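Local coordinates for putative phophotriesterase (Proteus mirabilis, PDB 3RHG), which probably hydrolyses ester bonds as a phosphotriesterase-family amidohydrolase, using a site that holds two divalent metal ions, here zinc, at residues His25-Leu30 with Glu75-Glu80; Asp53-Leu58 with Leu297-Ala302; Arg206-Leu211 with Leu244-Trp249. One frame throughout, in Å; residues are numbered along the deposited sequence. Where two conformers were deposited one is given.

Contact 1: residues His25-Leu30 with Glu75-Glu80; sequences HLFNDL and EDVIFE. With ZN (zinc ion), chain B.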
# COMPACT_ATOMS: atom_id res chain seq x y z
N HIS A 25 16.18 -8.16 7.91
CA HIS A 25 16.25 -8.90 9.16
C HIS A 25 15.70 -10.29 8.95
O HIS A 25 14.53 -10.44 8.65
CB HIS A 25 15.53 -8.17 10.30
CG HIS A 25 16.05 -6.78 10.49
ND1 HIS A 25 17.14 -6.49 11.29
CD2 HIS A 25 15.72 -5.61 9.88
CE1 HIS A 25 17.41 -5.21 11.22
NE2 HIS A 25 16.56 -4.64 10.38
N LEU A 26 16.57 -11.29 9.05
CA LEU A 26 16.12 -12.68 8.98
C LEU A 26 15.55 -13.13 10.31
O LEU A 26 14.46 -13.70 10.35
CB LEU A 26 17.25 -13.63 8.54
CG LEU A 26 17.51 -13.62 7.03
CD1 LEU A 26 17.92 -12.21 6.57
CD2 LEU A 26 18.56 -14.67 6.63
N PHE A 27 16.31 -12.89 11.39
CA PHE A 27 15.91 -13.25 12.75
C PHE A 27 16.03 -12.03 13.65
O PHE A 27 17.12 -11.46 13.82
CB PHE A 27 16.76 -14.42 13.27
CG PHE A 27 16.67 -15.65 12.39
CD1 PHE A 27 15.55 -16.48 12.46
CD2 PHE A 27 17.69 -15.96 11.49
CE1 PHE A 27 15.44 -17.59 11.64
CE2 PHE A 27 17.58 -17.07 10.66
CZ PHE A 27 16.45 -17.89 10.73
N ASN A 28 14.89 -11.61 14.17
CA ASN A 28 14.82 -10.51 15.10
C ASN A 28 13.62 -10.74 15.99
O ASN A 28 12.73 -11.53 15.66
CB ASN A 28 14.76 -9.15 14.37
CG ASN A 28 13.46 -8.95 13.58
OD1 ASN A 28 12.94 -9.86 12.94
ND2 ASN A 28 12.92 -7.74 13.64
N ASP A 29 13.59 -10.07 17.13
CA ASP A 29 12.55 -10.34 18.12
C ASP A 29 12.30 -8.99 18.76
O ASP A 29 13.22 -8.42 19.36
CB ASP A 29 13.05 -11.36 19.15
CG ASP A 29 11.97 -11.79 20.15
OD1 ASP A 29 10.89 -11.17 20.18
OD2 ASP A 29 12.22 -12.74 20.92
N LEU A 30 11.10 -8.46 18.59
CA LEU A 30 10.73 -7.18 19.20
C LEU A 30 9.71 -7.39 20.32
O LEU A 30 8.90 -6.51 20.63
CB LEU A 30 10.17 -6.23 18.14
CG LEU A 30 11.12 -6.05 16.96
CD1 LEU A 30 10.46 -5.26 15.86
CD2 LEU A 30 12.44 -5.41 17.39
N GLU A 75 11.73 -22.20 9.45
CA GLU A 75 10.95 -22.72 8.32
C GLU A 75 10.36 -21.57 7.50
O GLU A 75 10.33 -21.59 6.26
CB GLU A 75 9.82 -23.63 8.80
CG GLU A 75 10.10 -24.40 10.09
CD GLU A 75 9.61 -23.68 11.35
OE1 GLU A 75 10.47 -23.30 12.18
OE2 GLU A 75 8.38 -23.50 11.52
N ASP A 76 9.84 -20.57 8.21
CA ASP A 76 9.21 -19.42 7.55
C ASP A 76 10.26 -18.58 6.82
O ASP A 76 10.05 -18.13 5.68
CB ASP A 76 8.49 -18.54 8.56
CG ASP A 76 7.23 -19.20 9.11
OD1 ASP A 76 6.52 -19.89 8.35
OD2 ASP A 76 6.95 -19.02 10.31
N VAL A 77 11.38 -18.34 7.49
CA VAL A 77 12.49 -17.59 6.88
C VAL A 77 13.04 -18.27 5.61
O VAL A 77 13.24 -17.62 4.58
CB VAL A 77 13.61 -17.31 7.92
CG1 VAL A 77 14.82 -16.63 7.27
CG2 VAL A 77 13.06 -16.44 9.07
N ILE A 78 13.26 -19.58 5.68
CA ILE A 78 13.76 -20.31 4.51
C ILE A 78 12.74 -20.26 3.37
O ILE A 78 13.11 -20.06 2.21
CB ILE A 78 14.11 -21.76 4.87
CG1 ILE A 78 15.40 -21.79 5.70
CG2 ILE A 78 14.25 -22.61 3.61
CD1 ILE A 78 15.75 -23.14 6.26
N PHE A 79 11.46 -20.42 3.69
CA PHE A 79 10.43 -20.34 2.67
C PHE A 79 10.49 -18.98 1.96
O PHE A 79 10.43 -18.89 0.74
CB PHE A 79 9.05 -20.57 3.29
CG PHE A 79 7.95 -20.63 2.29
CD1 PHE A 79 7.70 -21.81 1.58
CD2 PHE A 79 7.15 -19.53 2.05
CE1 PHE A 79 6.68 -21.87 0.66
CE2 PHE A 79 6.11 -19.59 1.11
CZ PHE A 79 5.89 -20.77 0.42
N GLU A 80 10.63 -17.91 2.73
CA GLU A 80 10.66 -16.57 2.17
C GLU A 80 11.95 -16.32 1.38
O GLU A 80 11.93 -15.65 0.34
CB GLU A 80 10.50 -15.54 3.27
CG GLU A 80 9.07 -15.50 3.80
CD GLU A 80 8.10 -14.92 2.78
OE1 GLU A 80 8.43 -13.85 2.21
OE2 GLU A 80 7.02 -15.52 2.56
ZN ZN B . 16.59 -2.74 9.78
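Val77, on helix 74-86, meets Leu26 and Phe27 together, spreading its two methyl groups over the chain just beyond His25. Its CG1 lies 4.0 Å from CG of Leu26, the two side chains running at about a right angle, and also 4.0 Å from CZ of Phe27. The other methyl, CG2, is 3.7 Å from CE1 of Phe27, approaching that ring obliquely, and 3.3 Å from the backbone O of Leu26. With chi1 at 175°, Val77 sends CG1 opposite its own backbone N, which turns both methyls to the same side of the phenyl ring, by its CE1 and CZ. No hydrogen bond joins the two segments; the contact is buried, van der Waals packing, and the CA atoms of Leu26 and Val77 stand 6.5 Å apart.

The covered loop leaves strand 19-24, the first strand of the (beta/alpha)8 barrel, and carries the second histidine of the His-X-His pair found in this superfamily. His25 binds a zinc ion through NE2 at 2.0 Å, alongside His23, Glu166 and Asp294, while its ND1 is hydrogen-bonded to Thr96 OG1. His25 itself does not touch the helix, so Val77 bears on the residues that directly follow the metal ligand. Leu26 N is held by Asp94 OD1, and Leu81 of the same helix as Val77 also packs against the Leu26 side chain. Farther out, Phe27 is flanked by Lys107, Leu108 and Val111 of helix 105-115 and by Ile74, which places its ring between two helices of the barrel's outer layer.

Contact 2: residues Asp53-Leu58 with Leu297-Ala302; sequences DIQWGL and LKQMWA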
# COMPACT_ATOMS: atom_id res chain seq x y z
N ASP A 53 -5.16 -12.38 6.22
CA ASP A 53 -6.48 -11.95 6.67
C ASP A 53 -6.49 -10.75 7.63
O ASP A 53 -7.55 -10.17 7.88
CB ASP A 53 -7.20 -13.13 7.32
CG ASP A 53 -7.29 -14.32 6.41
OD1 ASP A 53 -8.37 -14.51 5.79
OD2 ASP A 53 -6.28 -15.06 6.28
N ILE A 54 -5.33 -10.38 8.17
CA ILE A 54 -5.29 -9.21 9.05
C ILE A 54 -4.33 -8.13 8.55
O ILE A 54 -4.01 -7.19 9.27
CB ILE A 54 -5.04 -9.56 10.54
CG1 ILE A 54 -3.71 -10.28 10.77
CG2 ILE A 54 -6.21 -10.35 11.12
CD1 ILE A 54 -3.32 -10.30 12.25
N GLN A 55 -3.88 -8.24 7.30
CA GLN A 55 -3.11 -7.15 6.69
C GLN A 55 -3.85 -5.82 6.78
O GLN A 55 -3.24 -4.76 6.98
CB GLN A 55 -2.80 -7.45 5.22
CG GLN A 55 -1.73 -8.50 5.04
CD GLN A 55 -0.32 -7.99 5.33
OE1 GLN A 55 -0.10 -6.80 5.61
NE2 GLN A 55 0.65 -8.89 5.24
N TRP A 56 -5.17 -5.87 6.59
CA TRP A 56 -6.00 -4.67 6.61
C TRP A 56 -5.67 -3.82 7.85
O TRP A 56 -5.67 -2.59 7.79
CB TRP A 56 -7.50 -5.03 6.58
CG TRP A 56 -7.98 -5.85 7.77
CD1 TRP A 56 -8.15 -7.20 7.82
CD2 TRP A 56 -8.37 -5.35 9.06
NE1 TRP A 56 -8.60 -7.58 9.07
CE2 TRP A 56 -8.75 -6.47 9.84
CE3 TRP A 56 -8.45 -4.07 9.63
CZ2 TRP A 56 -9.18 -6.34 11.16
CZ3 TRP A 56 -8.88 -3.95 10.95
CH2 TRP A 56 -9.24 -5.08 11.69
N GLY A 57 -5.39 -4.50 8.96
CA GLY A 57 -5.15 -3.83 10.23
C GLY A 57 -3.68 -3.63 10.56
O GLY A 57 -3.30 -2.59 11.13
N LEU A 58 -2.85 -4.63 10.25
CA LEU A 58 -1.44 -4.57 10.58
C LEU A 58 -0.75 -3.44 9.82
O LEU A 58 0.28 -2.92 10.25
CB LEU A 58 -0.74 -5.90 10.28
CG LEU A 58 -1.16 -7.07 11.19
CD1 LEU A 58 -0.50 -8.37 10.71
CD2 LEU A 58 -0.82 -6.79 12.66
N LEU A 297 9.17 -7.58 10.19
CA LEU A 297 7.87 -7.94 10.77
C LEU A 297 7.30 -9.10 9.98
O LEU A 297 7.55 -9.19 8.78
CB LEU A 297 6.89 -6.76 10.67
CG LEU A 297 7.22 -5.47 11.44
CD1 LEU A 297 6.38 -4.28 10.95
CD2 LEU A 297 7.07 -5.67 12.99
N LYS A 298 6.54 -9.97 10.63
CA LYS A 298 6.00 -11.11 9.92
C LYS A 298 5.06 -10.67 8.80
O LYS A 298 4.91 -11.37 7.80
CB LYS A 298 5.31 -12.11 10.87
CG LYS A 298 6.26 -12.79 11.86
CD LYS A 298 5.57 -13.96 12.54
CE LYS A 298 6.46 -14.57 13.60
NZ LYS A 298 5.80 -15.73 14.27
N GLN A 299 4.40 -9.52 8.97
CA GLN A 299 3.45 -9.06 7.97
C GLN A 299 4.14 -8.73 6.65
O GLN A 299 3.47 -8.64 5.61
CB GLN A 299 2.69 -7.83 8.46
CG GLN A 299 3.51 -6.56 8.39
CD GLN A 299 2.79 -5.42 9.07
OE1 GLN A 299 2.85 -5.28 10.30
NE2 GLN A 299 2.09 -4.60 8.29
N MET A 300 5.46 -8.57 6.67
CA MET A 300 6.16 -8.24 5.43
C MET A 300 6.46 -9.45 4.56
O MET A 300 6.81 -9.32 3.37
CB MET A 300 7.44 -7.46 5.73
CG MET A 300 7.16 -6.17 6.45
SD MET A 300 8.62 -5.23 6.91
CE MET A 300 9.31 -4.81 5.28
N TRP A 301 6.34 -10.65 5.13
CA TRP A 301 6.58 -11.86 4.35
C TRP A 301 5.55 -11.99 3.23
O TRP A 301 4.36 -11.70 3.44
CB TRP A 301 6.45 -13.07 5.26
CG TRP A 301 7.56 -13.21 6.25
CD1 TRP A 301 8.82 -12.66 6.19
CD2 TRP A 301 7.53 -14.02 7.42
NE1 TRP A 301 9.56 -13.07 7.27
CE2 TRP A 301 8.79 -13.90 8.05
CE3 TRP A 301 6.55 -14.81 8.03
CZ2 TRP A 301 9.10 -14.56 9.25
CZ3 TRP A 301 6.86 -15.47 9.20
CH2 TRP A 301 8.12 -15.34 9.80
N ALA A 302 5.99 -12.41 2.04
CA ALA A 302 5.07 -12.64 0.92
C ALA A 302 3.96 -13.66 1.22
O ALA A 302 2.82 -13.50 0.76
CB ALA A 302 5.84 -13.05 -0.34
O HOH W 1 2.12 -5.24 5.50
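Gln299 faces Gln55 and Leu58, and the three residues carry the whole interface between helix 55-58 and the short 3-10 turn 298-300. The close-packed part lies along Leu58. Its CB is 3.6 Å from Gln299 OE1, and its CD1 is 3.9 Å from Gln299 CB, the two side chains lying alongside and running antiparallel. Gln299 reaches this place with chi1 at 76°, which sets CG between its backbone N and carbonyl carbon, the chain then running extended to the amide.

Two direct hydrogen bonds of unequal quality tie the segments. Gln55 NE2 donates to Gln299 O at 2.9 Å, nearly straight at the hydrogen (163°), in the carbonyl plane and on a lone pair. Gln299 NE2 meets Leu58 O at 3.2 Å from well above the carbonyl plane, hence on no lone pair.

On the other side the two amides do not meet directly, and a water spans them. It donates to Gln55 OE1 at 2.7 Å and accepts from Gln299 NE2 at 2.9 Å, bridging amide planes turned 71° apart. The second subunit lies close by: its Gly305 packs on Gln55 and its Asn307 on Trp56, so this part of the fold adjoins the dimer interface.

Both amides have further partners, Asn304 O for Gln55 NE2 and Asn68 ND2 for Gln299 OE1. Each carboxamide therefore has its oxygen accepting and its nitrogen donating twice, a pattern that defines which way round each amide sits and satisfies its polar atoms inside a buried contact.

Contact 3: residues Arg206-Leu211 with Leu244-Trp249; sequences RGDEVL and LDRGVW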
# COMPACT_ATOMS: atom_id res chain seq x y z
N ARG A 206 18.75 14.18 10.22
CA ARG A 206 19.91 14.25 11.12
C ARG A 206 21.22 13.87 10.43
O ARG A 206 22.26 13.73 11.08
CB ARG A 206 19.66 13.36 12.34
CG ARG A 206 18.65 13.98 13.31
CD ARG A 206 18.79 13.32 14.67
NE ARG A 206 17.75 13.72 15.63
CZ ARG A 206 17.96 14.58 16.63
NH1 ARG A 206 19.16 15.18 16.76
NH2 ARG A 206 16.98 14.86 17.50
N GLY A 207 21.17 13.71 9.12
CA GLY A 207 22.38 13.29 8.43
C GLY A 207 23.62 14.15 8.63
O GLY A 207 24.72 13.61 8.82
N ASP A 208 23.50 15.48 8.58
CA ASP A 208 24.71 16.30 8.72
C ASP A 208 25.35 16.09 10.10
O ASP A 208 26.58 15.99 10.21
CB ASP A 208 24.42 17.78 8.53
CG ASP A 208 24.71 18.26 7.12
OD1 ASP A 208 25.67 17.76 6.46
OD2 ASP A 208 23.99 19.19 6.68
N GLU A 209 24.55 16.02 11.16
CA GLU A 209 25.19 15.86 12.48
C GLU A 209 25.79 14.47 12.68
O GLU A 209 26.85 14.32 13.30
CB GLU A 209 24.27 16.28 13.62
CG GLU A 209 23.31 15.27 13.96
CD GLU A 209 22.46 15.65 15.17
OE1 GLU A 209 22.99 15.98 16.27
OE2 GLU A 209 21.25 15.62 15.00
N VAL A 210 25.16 13.45 12.09
CA VAL A 210 25.72 12.11 12.17
C VAL A 210 27.05 12.06 11.39
O VAL A 210 28.04 11.50 11.87
CB VAL A 210 24.74 11.07 11.60
CG1 VAL A 210 25.43 9.75 11.26
CG2 VAL A 210 23.55 10.89 12.58
N LEU A 211 27.07 12.68 10.21
CA LEU A 211 28.30 12.71 9.41
C LEU A 211 29.36 13.63 10.00
O LEU A 211 30.57 13.39 9.83
CB LEU A 211 28.02 13.03 7.94
CG LEU A 211 27.13 11.97 7.26
CD1 LEU A 211 26.98 12.28 5.79
CD2 LEU A 211 27.72 10.57 7.46
N LEU A 244 24.94 12.88 -0.14
CA LEU A 244 25.72 12.19 -1.17
C LEU A 244 27.01 12.94 -1.46
O LEU A 244 28.06 12.34 -1.74
CB LEU A 244 24.88 12.01 -2.43
CG LEU A 244 23.69 11.04 -2.31
CD1 LEU A 244 22.59 11.33 -3.36
CD2 LEU A 244 24.15 9.60 -2.42
N ASP A 245 26.94 14.27 -1.41
CA ASP A 245 28.13 15.07 -1.72
C ASP A 245 29.22 14.89 -0.66
O ASP A 245 30.39 15.15 -0.93
CB ASP A 245 27.77 16.54 -1.89
CG ASP A 245 27.09 16.83 -3.20
OD1 ASP A 245 27.12 15.96 -4.09
OD2 ASP A 245 26.53 17.95 -3.34
N ARG A 246 28.83 14.42 0.53
CA ARG A 246 29.80 14.11 1.56
C ARG A 246 30.43 12.73 1.38
O ARG A 246 31.34 12.33 2.12
CB ARG A 246 29.20 14.29 2.98
CG ARG A 246 28.74 15.73 3.22
CD ARG A 246 28.27 15.98 4.65
NE ARG A 246 29.39 15.90 5.57
CZ ARG A 246 29.30 16.19 6.86
NH1 ARG A 246 28.13 16.58 7.37
NH2 ARG A 246 30.38 16.10 7.64
N GLY A 247 29.95 11.99 0.37
CA GLY A 247 30.66 10.78 -0.05
C GLY A 247 30.05 9.46 0.39
O GLY A 247 30.54 8.39 0.01
N VAL A 248 28.98 9.51 1.19
CA VAL A 248 28.40 8.31 1.76
C VAL A 248 27.36 7.68 0.84
O VAL A 248 26.94 8.30 -0.15
CB VAL A 248 27.75 8.59 3.14
CG1 VAL A 248 28.81 9.17 4.09
CG2 VAL A 248 26.49 9.48 3.00
N TRP A 249 26.94 6.47 1.18
CA TRP A 249 25.87 5.79 0.46
C TRP A 249 24.53 6.14 1.06
O TRP A 249 24.39 6.18 2.30
CB TRP A 249 26.06 4.28 0.56
CG TRP A 249 27.30 3.75 -0.07
CD1 TRP A 249 28.55 3.72 0.48
CD2 TRP A 249 27.42 3.13 -1.37
NE1 TRP A 249 29.44 3.13 -0.40
CE2 TRP A 249 28.76 2.73 -1.52
CE3 TRP A 249 26.50 2.82 -2.38
CZ2 TRP A 249 29.24 2.10 -2.68
CZ3 TRP A 249 26.97 2.20 -3.55
CH2 TRP A 249 28.33 1.82 -3.67
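Arg246 bends at its third torsion, chi3 68°, after an extended start, and this turn lays its guanidinium across Leu211 and beside Asp208 on helix 207-217. Leu211, with CG beside its backbone N, sends its methyl groups on to Val248.

The guanidinium is held in two ways. Leu211 CB sits over the centre of one face, 3.6 Å from Arg246 CZ. At the edge, Asp208 OD1 takes a salt bridge from Arg246 NH1 at 2.9 Å, met on its anti side; only NH1 reaches OD1, and the carboxylate and guanidinium planes are inclined by 44°, so the bridge is single-point, not bidentate. A weak bond from the same NH1 to Asp208 O, 3.3 Å long, adds a backbone acceptor. Charge is shared more widely: Lys242 pairs with Asp208 OD2, and Asp212 takes a second salt bridge from Arg246 NH1, a small network that would be expected to balance these charges at the partly exposed edge.

Inward the contact becomes apolar. Leu211 CD2 and Val248 CG1 meet tip to tip at 3.8 Å, and Val248 also touches Leu215 of helix 207-217 and Ile225 and Leu227 of strand 225-227. Between Arg246 and Val248, Gly247 takes a positive phi of 104°, turning the chain from the end of helix 237-245 into strand 249-252. An outer helix packed on the turn that leads from the following helix into its strand, with an apolar layer over the strands, is characteristic of the (beta/alpha)8 barrel.

In the fold
Contacts 1 and 2 are neighbours on one side of the chain's centre, their centres 14 Å apart. They touch directly: Glu80 OE1 lies 2.8 Å from Ala302 N, a probable hydrogen bond, and Asp76 CB packs at 3.4 Å on Trp301 CH2, so helix 74-86, part of contact 1, also touches the 297-302 segment of contact 2. Contact 1 contains the zinc ligand His25, whereas in contact 2 the Gln299 side chain is about 10 Å from the bound benzoic acid and about 14 Å from a zinc ion. Contact 3 lies across the barrel, its centre 31 Å from that of contact 1 and 33 Å from that of contact 2, away from the metal site, although in sequence it falls inside the span closed by contact 2.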